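Local coordinates for TRAP solute Binding Protein (Uncultured marine bacterium, PDB 5I7I) that binds aromatic acids such as 3-hydroxybenzoate as the solute-binding component of a TRAP transport system, probably handing them on for uptake into the cell, at residues P111-A114 and E115-S118; V155-S158 and A159-N163; I315-A318 and N319-L323; G325-L328 and V329-K333. All blocks are in the same frame, centred on the assembly; numbering follows the deposited sequence.

How the contacts relate
From the N terminus, contact 1 (111-118) comes first, where the loop after strand 87-91 turns into helix 114-126. Contact 2 (155-163) closes a tight turn between strands 148-151 and 166-169. Contact 3 (315-323) ends helix 297-320, and contact 4 (325-333) starts helix 325-339. All four are local and in series; none nests or crosses. Contacts 3 and 4 touch: N319 OD1 lies 3.1 Å from G325 N, a probable hydrogen bond, and I315 packs on V329. Helices 114-126 and 325-339 are tied together by A112 and T117 on I336 and by L328 and T331 on Y124. Contact 2 lies apart, its centre about 26 Å or more from the others.

Contact 1. Residues P111-A114 and E115-S118; sequences PASA and EATS
S113 reaches forward to A116 where helix 114-126 begins: A116 N donates to S113 OG at 3.0 Å, with an N-H...O angle of 164°. A first torsion of 67° sets this hydroxyl between the serine's own N and carbonyl carbon, facing the first helical turn. The tight, buried part lies around two carbonyls. S113 O takes T117 N at 2.9 Å and T117 OG1 at 2.8 Å, the hydroxyl coming from above the carbonyl plane. A114 O is gripped twice by S118, whose N and OG arrive from opposite faces of its plane, OG at 2.7 Å; C143 N also bonds to that hydroxyl. A112 N adds a weak, bent bond to T117 OG1. Though buried, A112 CB and A116 CB only graze at 4.3 Å. The more open side belongs to S113 and E115, both partly exposed, the glutamate's extended chain leading away to Q272. With an alanine in place of S113, the hydroxyl is gone and A116 N would probably lose its side-chain acceptor at the helix start. D275 accepts from A114 N and E115 N, so together the aspartate and serine serve three successive amides of a classic serine N-cap.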
loop_
_atom_site.group_PDB
_atom_site.type_symbol
_atom_site.label_atom_id
_atom_site.label_comp_id
_atom_site.label_asym_id
_atom_site.label_seq_id
_atom_site.Cartn_x
_atom_site.Cartn_y
_atom_site.Cartn_z
ATOM N N PRO A 111 7.565 -8.477 3.117
ATOM C CA PRO A 111 6.169 -8.944 3.115
ATOM C C PRO A 111 6.013 -10.417 2.795
ATOM O O PRO A 111 6.682 -10.971 1.921
ATOM C CB PRO A 111 5.512 -8.090 2.024
ATOM C CG PRO A 111 6.632 -7.879 1.045
ATOM C CD PRO A 111 7.865 -7.697 1.900
ATOM N N ALA A 112 5.108 -11.050 3.527
ATOM C CA ALA A 112 4.542 -12.329 3.112
ATOM C C ALA A 112 3.271 -12.024 2.316
ATOM O O ALA A 112 3.206 -10.999 1.630
ATOM C CB ALA A 112 4.277 -13.204 4.335
ATOM N N SER A 113 2.250 -12.866 2.410
ATOM C CA SER A 113 0.980 -12.539 1.775
ATOM C C SER A 113 0.442 -11.211 2.318
ATOM O O SER A 113 0.781 -10.775 3.423
ATOM C CB SER A 113 -0.043 -13.631 2.063
ATOM O OG SER A 113 -0.354 -13.645 3.440
ATOM N N ALA A 114 -0.437 -10.574 1.545
ATOM C CA ALA A 114 -1.108 -9.394 2.085
ATOM C C ALA A 114 -1.959 -9.753 3.292
ATOM O O ALA A 114 -2.070 -8.959 4.229
ATOM C CB ALA A 114 -1.962 -8.705 1.024
ATOM N N GLU A 115 -2.529 -10.954 3.315
ATOM C CA GLU A 115 -3.327 -11.375 4.462
ATOM C C GLU A 115 -2.491 -11.374 5.740
ATOM O O GLU A 115 -2.924 -10.852 6.776
ATOM C CB GLU A 115 -3.877 -12.769 4.193
ATOM C CG GLU A 115 -4.578 -13.415 5.377
ATOM C CD GLU A 115 -5.159 -14.793 5.057
ATOM O OE1 GLU A 115 -4.967 -15.313 3.938
ATOM O OE2 GLU A 115 -5.844 -15.357 5.948
ATOM N N ALA A 116 -1.295 -11.976 5.685
ATOM C CA ALA A 116 -0.461 -12.043 6.881
ATOM C C ALA A 116 0.108 -10.678 7.215
ATOM O O ALA A 116 0.129 -10.267 8.386
ATOM C CB ALA A 116 0.678 -13.045 6.664
ATOM N N THR A 117 0.586 -9.964 6.199
ATOM C CA THR A 117 1.291 -8.716 6.440
ATOM C C THR A 117 0.327 -7.629 6.888
ATOM O O THR A 117 0.699 -6.753 7.673
ATOM C CB THR A 117 2.090 -8.324 5.188
ATOM O OG1 THR A 117 2.871 -9.444 4.734
ATOM C CG2 THR A 117 3.063 -7.208 5.515
ATOM N N SER A 118 -0.915 -7.672 6.410
ATOM C CA SER A 118 -1.910 -6.686 6.820
ATOM C C SER A 118 -2.307 -6.858 8.282
ATOM O O SER A 118 -2.473 -5.863 8.995
ATOM C CB SER A 118 -3.147 -6.794 5.938
ATOM O OG SER A 118 -2.875 -6.372 4.627
#

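Contact 2. Residues V155-S158 and A159-N163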
loop_
_atom_site.group_PDB
_atom_site.type_symbol
_atom_site.label_atom_id
_atom_site.label_comp_id
_atom_site.label_asym_id
_atom_site.label_seq_id
_atom_site.Cartn_x
_atom_site.Cartn_y
_atom_site.Cartn_z
ATOM N N VAL A 155 13.473 -7.535 -20.009
ATOM C CA VAL A 155 13.281 -8.453 -18.895
ATOM C C VAL A 155 14.293 -8.134 -17.805
ATOM O O VAL A 155 15.493 -8.008 -18.070
ATOM C CB VAL A 155 13.426 -9.906 -19.359
ATOM C CG1 VAL A 155 13.354 -10.856 -18.164
ATOM C CG2 VAL A 155 12.356 -10.242 -20.384
ATOM N N ILE A 156 13.826 -8.053 -16.572
ATOM C CA ILE A 156 14.689 -7.805 -15.421
ATOM C C ILE A 156 15.031 -9.163 -14.816
ATOM O O ILE A 156 14.233 -9.769 -14.094
ATOM C CB ILE A 156 14.062 -6.841 -14.412
ATOM C CG1 ILE A 156 13.719 -5.506 -15.082
ATOM C CG2 ILE A 156 15.003 -6.638 -13.226
ATOM C CD1 ILE A 156 14.880 -4.802 -15.759
ATOM N N LYS A 157 16.248 -9.642 -15.111
ATOM C CA LYS A 157 16.749 -10.913 -14.598
ATOM C C LYS A 157 17.615 -10.753 -13.365
ATOM O O LYS A 157 17.836 -11.735 -12.649
ATOM C CB LYS A 157 17.651 -11.589 -15.634
ATOM C CG LYS A 157 17.022 -11.825 -16.978
ATOM C CD LYS A 157 18.047 -12.458 -17.910
ATOM C CE LYS A 157 18.549 -11.489 -18.982
ATOM N NZ LYS A 157 19.311 -10.326 -18.455
ATOM N N SER A 158 18.135 -9.559 -13.129
ATOM C CA SER A 158 19.069 -9.316 -12.039
ATOM C C SER A 158 19.097 -7.812 -11.806
ATOM O O SER A 158 18.615 -7.026 -12.624
ATOM C CB SER A 158 20.485 -9.821 -12.351
ATOM O OG SER A 158 21.118 -8.968 -13.288
ATOM N N ALA A 159 19.689 -7.425 -10.681
ATOM C CA ALA A 159 19.854 -6.010 -10.351
ATOM C C ALA A 159 20.540 -5.234 -11.471
ATOM O O ALA A 159 20.171 -4.087 -11.762
ATOM C CB ALA A 159 20.654 -5.871 -9.059
ATOM N N ALA A 160 21.548 -5.832 -12.110
ATOM C CA ALA A 160 22.294 -5.104 -13.128
ATOM C C ALA A 160 21.390 -4.668 -14.278
ATOM O O ALA A 160 21.674 -3.662 -14.941
ATOM C CB ALA A 160 23.422 -5.977 -13.667
ATOM N N ASP A 161 20.319 -5.421 -14.552
ATOM C CA ASP A 161 19.409 -5.039 -15.631
ATOM C C ASP A 161 18.674 -3.749 -15.331
ATOM O O ASP A 161 18.139 -3.126 -16.252
ATOM C CB ASP A 161 18.404 -6.145 -15.915
ATOM C CG ASP A 161 19.041 -7.360 -16.521
ATOM O OD1 ASP A 161 20.056 -7.227 -17.241
ATOM O OD2 ASP A 161 18.510 -8.466 -16.305
ATOM N N LEU A 162 18.636 -3.335 -14.071
ATOM C CA LEU A 162 18.028 -2.068 -13.704
ATOM C C LEU A 162 18.961 -0.879 -13.844
ATOM O O LEU A 162 18.485 0.257 -13.755
ATOM C CB LEU A 162 17.545 -2.128 -12.256
ATOM C CG LEU A 162 16.389 -3.092 -12.003
ATOM C CD1 LEU A 162 16.203 -3.253 -10.519
ATOM C CD2 LEU A 162 15.115 -2.587 -12.659
ATOM N N ASN A 163 20.261 -1.100 -14.042
ATOM C CA ASN A 163 21.189 0.019 -14.168
ATOM C C ASN A 163 20.743 0.965 -15.269
ATOM O O ASN A 163 20.471 0.555 -16.405
ATOM C CB ASN A 163 22.596 -0.494 -14.463
ATOM C CG ASN A 163 23.211 -1.241 -13.285
ATOM O OD1 ASN A 163 22.756 -1.121 -12.141
ATOM N ND2 ASN A 163 24.238 -2.031 -13.562
HETATM O O HOH W 1 23.239 -8.086 -11.065
HETATM O O HOH W 2 21.142 -9.839 -15.834
#
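A single helical turn in the loop joining strands 148-151 and 166-169 folds D161 back onto K157 and S158. Its backbone closure is D161 N to S158 O, 3.0 Å, a bond that meets the carbonyl from well above its plane. The side chain of D161 does the rest. With CG anti to its carbonyl carbon (chi1 -69°), the carboxylate turns toward the backbone of K157 and S158, and OD2 becomes a shared acceptor. K157 N gives it a 2.8 Å bond on the anti lone pair, at an N-H...O angle of 154°. K157 NZ, carried round by bends late in the lysine chain, meets OD2 on the syn side at 3.0 Å in a salt bridge, about 20° out of the carboxylate plane. S158 N adds only a weak bond. Two waters serve S158 OG: one, 2.7 Å from that hydroxyl, also donates weakly to D161 OD2, and the other accepts from A160 N at 3.0 Å. On the buried side I156 CD1 packs 3.8 Å from L162 CD2, the two chains crossing at about a right angle, while I156 also touches I149 and T151 of strand 148-151. An asparagine in place of D161 removes the negative charge and would probably leave K157 NZ without its salt-bridge mate, free to swing into solvent. Because one oxygen collects a backbone N-H and an ammonium group from its two sides, the carboxylate is likely to be stabilised in its ionised form.

Contact 3. Residues I315-A318 and N319-L323; sequences IKSA and NDRGL
R321 folds its side chain back over S317 and grips it side-on with two nitrogens, beside the Schellman motif that ends helix 297-320. NE meets S317 O at 3.1 Å with an N-H...O angle of 171°; the oxygen lies in the guanidinium plane, although NE stands well above the plane of the S317 carbonyl. A bend at chi3 (-75°), after an extended CA-CB-CG-CD run, turns the guanidinium alongside the helix. The second grip, NH2 to S317 OG at 3.0 Å, is less certain, since S317 was modelled in two conformers. That hydroxyl also bonds to W314 O, and NH2 has a further salt bridge to E103. The motif itself is marked by two bonds: L323 N to A318 O, 2.9 Å, and G322 N to N319 O, 3.0 Å. G322 makes the turn with a positive phi of 83°, where a side chain would jam against the preceding carbonyl. A318 O also accepts from R321 N, which reaches it from the face opposite that used by L323 N. Where the chain doubles back, A318 CB and L323 CB come within 4.2 Å, and L323 continues onto P100, H101 and L328. On the exposed side K316 and D320 are joined indirectly: one water accepts from K316 NZ at 2.8 Å and donates to D320 OD1 at 2.7 Å.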
loop_
_atom_site.group_PDB
_atom_site.type_symbol
_atom_site.label_atom_id
_atom_site.label_comp_id
_atom_site.label_asym_id
_atom_site.label_seq_id
_atom_site.Cartn_x
_atom_site.Cartn_y
_atom_site.Cartn_z
ATOM N N ILE A 315 17.237 1.349 10.113
ATOM C CA ILE A 315 17.302 1.243 11.566
ATOM C C ILE A 315 18.018 2.451 12.149
ATOM O O ILE A 315 17.539 3.081 13.099
ATOM C CB ILE A 315 17.934 -0.103 11.969
ATOM C CG1 ILE A 315 16.945 -1.238 11.715
ATOM C CG2 ILE A 315 18.380 -0.101 13.424
ATOM C CD1 ILE A 315 17.539 -2.634 11.843
ATOM N N LYS A 316 19.145 2.834 11.556
ATOM C CA LYS A 316 19.847 4.026 12.029
ATOM C C LYS A 316 18.975 5.275 11.893
ATOM O O LYS A 316 18.943 6.113 12.796
ATOM C CB LYS A 316 21.141 4.182 11.246
ATOM C CG LYS A 316 21.796 5.560 11.373
ATOM C CD LYS A 316 23.190 5.482 11.862
ATOM C CE LYS A 316 23.754 6.887 12.118
ATOM N NZ LYS A 316 24.680 6.863 13.279
ATOM N N SER A 317 18.267 5.420 10.765
ATOM C CA SER A 317 17.406 6.589 10.538
ATOM C C SER A 317 16.236 6.632 11.511
ATOM O O SER A 317 15.787 7.724 11.903
ATOM C CB SER A 317 16.858 6.591 9.104
ATOM O OG SER A 317 15.700 5.775 8.953
ATOM N N ALA A 318 15.741 5.462 11.921
ATOM C CA ALA A 318 14.691 5.414 12.931
ATOM C C ALA A 318 15.238 5.820 14.288
ATOM O O ALA A 318 14.618 6.616 15.002
ATOM C CB ALA A 318 14.115 4.007 12.970
ATOM N N ASN A 319 16.420 5.320 14.642
ATOM C CA ASN A 319 17.094 5.755 15.856
ATOM C C ASN A 319 17.209 7.273 15.890
ATOM O O ASN A 319 16.944 7.910 16.921
ATOM C CB ASN A 319 18.497 5.146 15.908
ATOM C CG ASN A 319 18.516 3.663 16.233
ATOM O OD1 ASN A 319 17.494 3.029 16.485
ATOM N ND2 ASN A 319 19.715 3.100 16.210
ATOM N N ASP A 320 17.637 7.866 14.769
ATOM C CA ASP A 320 17.839 9.301 14.705
ATOM C C ASP A 320 16.541 10.065 14.890
ATOM O O ASP A 320 16.576 11.231 15.296
ATOM C CB ASP A 320 18.471 9.685 13.376
ATOM C CG ASP A 320 19.917 9.251 13.261
ATOM O OD1 ASP A 320 20.542 8.969 14.300
ATOM O OD2 ASP A 320 20.427 9.222 12.128
ATOM N N ARG A 321 15.404 9.431 14.634
ATOM C CA ARG A 321 14.095 10.037 14.802
ATOM C C ARG A 321 13.445 9.638 16.123
ATOM O O ARG A 321 12.238 9.811 16.301
ATOM C CB ARG A 321 13.215 9.699 13.594
ATOM C CG ARG A 321 13.624 10.485 12.365
ATOM C CD ARG A 321 12.778 10.095 11.157
ATOM N NE ARG A 321 13.168 8.787 10.626
ATOM C CZ ARG A 321 12.458 8.082 9.752
ATOM N NH1 ARG A 321 11.285 8.531 9.325
ATOM N NH2 ARG A 321 12.921 6.921 9.308
ATOM N N GLY A 322 14.223 9.130 17.069
ATOM C CA GLY A 322 13.689 8.813 18.378
ATOM C C GLY A 322 12.999 7.483 18.512
ATOM O O GLY A 322 12.299 7.269 19.505
ATOM N N LEU A 323 13.167 6.576 17.558
ATOM C CA LEU A 323 12.535 5.272 17.601
ATOM C C LEU A 323 13.594 4.206 17.811
ATOM O O LEU A 323 14.753 4.397 17.451
ATOM C CB LEU A 323 11.810 4.989 16.285
ATOM C CG LEU A 323 10.831 6.074 15.869
ATOM C CD1 LEU A 323 10.103 5.621 14.620
ATOM C CD2 LEU A 323 9.841 6.367 16.984
HETATM O O HOH W 3 22.578 7.302 15.006
#

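Contact 4. Residues G325-L328 and V329-K333; sequences GAML and VKTAK
The carbonyls of G325, A326, M327 and L328 accept from the amides of V329, K330, T331 and A332 in regular alpha-helical order, with N-H...O angles of 161° or more; T331 N to M327 O, at 2.9 Å, is one of the four. T331 adds a side-chain bond to this ladder: OG1 donates to M327 O at 2.8 Å. That hydroxyl stands anti to its carbonyl carbon, beside the backbone N (chi1 -60°), and approaches from above the carbonyl plane on the face opposite T331 N. The M327 oxygen is therefore held twice. The OG1 bond is the one that threonine and serine commonly make to the carbonyl one turn earlier, here near the start of helix 325-339. M327 bends at chi2 (-84°) and brings its thioether end back across the hydroxyl, CE 3.4 Å from T331 OG1. The inward side meets two helices and a loop: V329 lies against E311, W314 and I315 of helix 297-320, L328 and T331 meet Y124 of helix 114-126, and A332 touches F105 and M110 of the loop before helix 114-126. Within the turn, V329 CG2 rests 3.4 Å from G325 O. K330 takes the outer surface; its CB sits 3.5 Å from A326 O, while NZ leads away to a salt bridge with D334.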
loop_
_atom_site.group_PDB
_atom_site.type_symbol
_atom_site.label_atom_id
_atom_site.label_comp_id
_atom_site.label_asym_id
_atom_site.label_seq_id
_atom_site.Cartn_x
_atom_site.Cartn_y
_atom_site.Cartn_z
ATOM N N GLY A 325 14.790 1.465 16.261
ATOM C CA GLY A 325 14.663 0.883 14.934
ATOM C C GLY A 325 14.791 -0.624 14.946
ATOM O O GLY A 325 14.029 -1.327 14.274
ATOM N N ALA A 326 15.768 -1.143 15.681
ATOM C CA ALA A 326 15.959 -2.596 15.734
ATOM C C ALA A 326 14.737 -3.291 16.323
ATOM O O ALA A 326 14.310 -4.347 15.839
ATOM C CB ALA A 326 17.193 -2.926 16.575
ATOM N N MET A 327 14.159 -2.716 17.370
ATOM C CA MET A 327 13.003 -3.336 17.993
ATOM C C MET A 327 11.822 -3.322 17.036
ATOM O O MET A 327 11.086 -4.307 16.941
ATOM C CB MET A 327 12.690 -2.615 19.300
ATOM C CG MET A 327 11.505 -3.176 20.096
ATOM S SD MET A 327 9.935 -2.517 19.525
ATOM C CE MET A 327 8.807 -3.383 20.637
ATOM N N LEU A 328 11.645 -2.229 16.290
ATOM C CA LEU A 328 10.509 -2.152 15.373
ATOM C C LEU A 328 10.637 -3.161 14.242
ATOM O O LEU A 328 9.644 -3.797 13.863
ATOM C CB LEU A 328 10.350 -0.732 14.822
ATOM C CG LEU A 328 9.998 0.306 15.883
ATOM C CD1 LEU A 328 9.992 1.699 15.256
ATOM C CD2 LEU A 328 8.693 -0.020 16.545
ATOM N N VAL A 329 11.840 -3.310 13.676
ATOM C CA VAL A 329 12.036 -4.273 12.594
ATOM C C VAL A 329 11.778 -5.687 13.091
ATOM O O VAL A 329 11.092 -6.474 12.429
ATOM C CB VAL A 329 13.439 -4.114 11.992
ATOM C CG1 VAL A 329 13.754 -5.254 11.019
ATOM C CG2 VAL A 329 13.539 -2.781 11.277
ATOM N N LYS A 330 12.299 -6.022 14.270
ATOM C CA LYS A 330 12.041 -7.340 14.852
ATOM C C LYS A 330 10.553 -7.555 15.066
ATOM O O LYS A 330 10.017 -8.622 14.749
ATOM C CB LYS A 330 12.783 -7.501 16.180
ATOM C CG LYS A 330 12.341 -8.749 16.953
ATOM C CD LYS A 330 13.157 -9.026 18.198
ATOM C CE LYS A 330 12.434 -10.044 19.098
ATOM N NZ LYS A 330 12.277 -11.372 18.451
ATOM N N THR A 331 9.869 -6.557 15.630
ATOM C CA THR A 331 8.436 -6.679 15.884
ATOM C C THR A 331 7.680 -6.910 14.582
ATOM O O THR A 331 6.827 -7.802 14.484
ATOM C CB THR A 331 7.933 -5.403 16.562
ATOM O OG1 THR A 331 8.622 -5.212 17.801
ATOM C CG2 THR A 331 6.442 -5.471 16.841
ATOM N N ALA A 332 7.991 -6.114 13.565
ATOM C CA ALA A 332 7.336 -6.284 12.275
ATOM C C ALA A 332 7.561 -7.692 11.727
ATOM O O ALA A 332 6.615 -8.350 11.291
ATOM C CB ALA A 332 7.822 -5.232 11.287
ATOM N N LYS A 333 8.810 -8.166 11.724
ATOM C CA LYS A 333 9.099 -9.504 11.211
ATOM C C LYS A 333 8.356 -10.567 12.006
ATOM O O LYS A 333 7.812 -11.523 11.431
ATOM C CB LYS A 333 10.602 -9.771 11.271
ATOM C CG LYS A 333 11.405 -9.002 10.247
ATOM C CD LYS A 333 12.879 -8.889 10.640
ATOM C CE LYS A 333 13.598 -10.227 10.608
ATOM N NZ LYS A 333 13.848 -10.681 9.222
#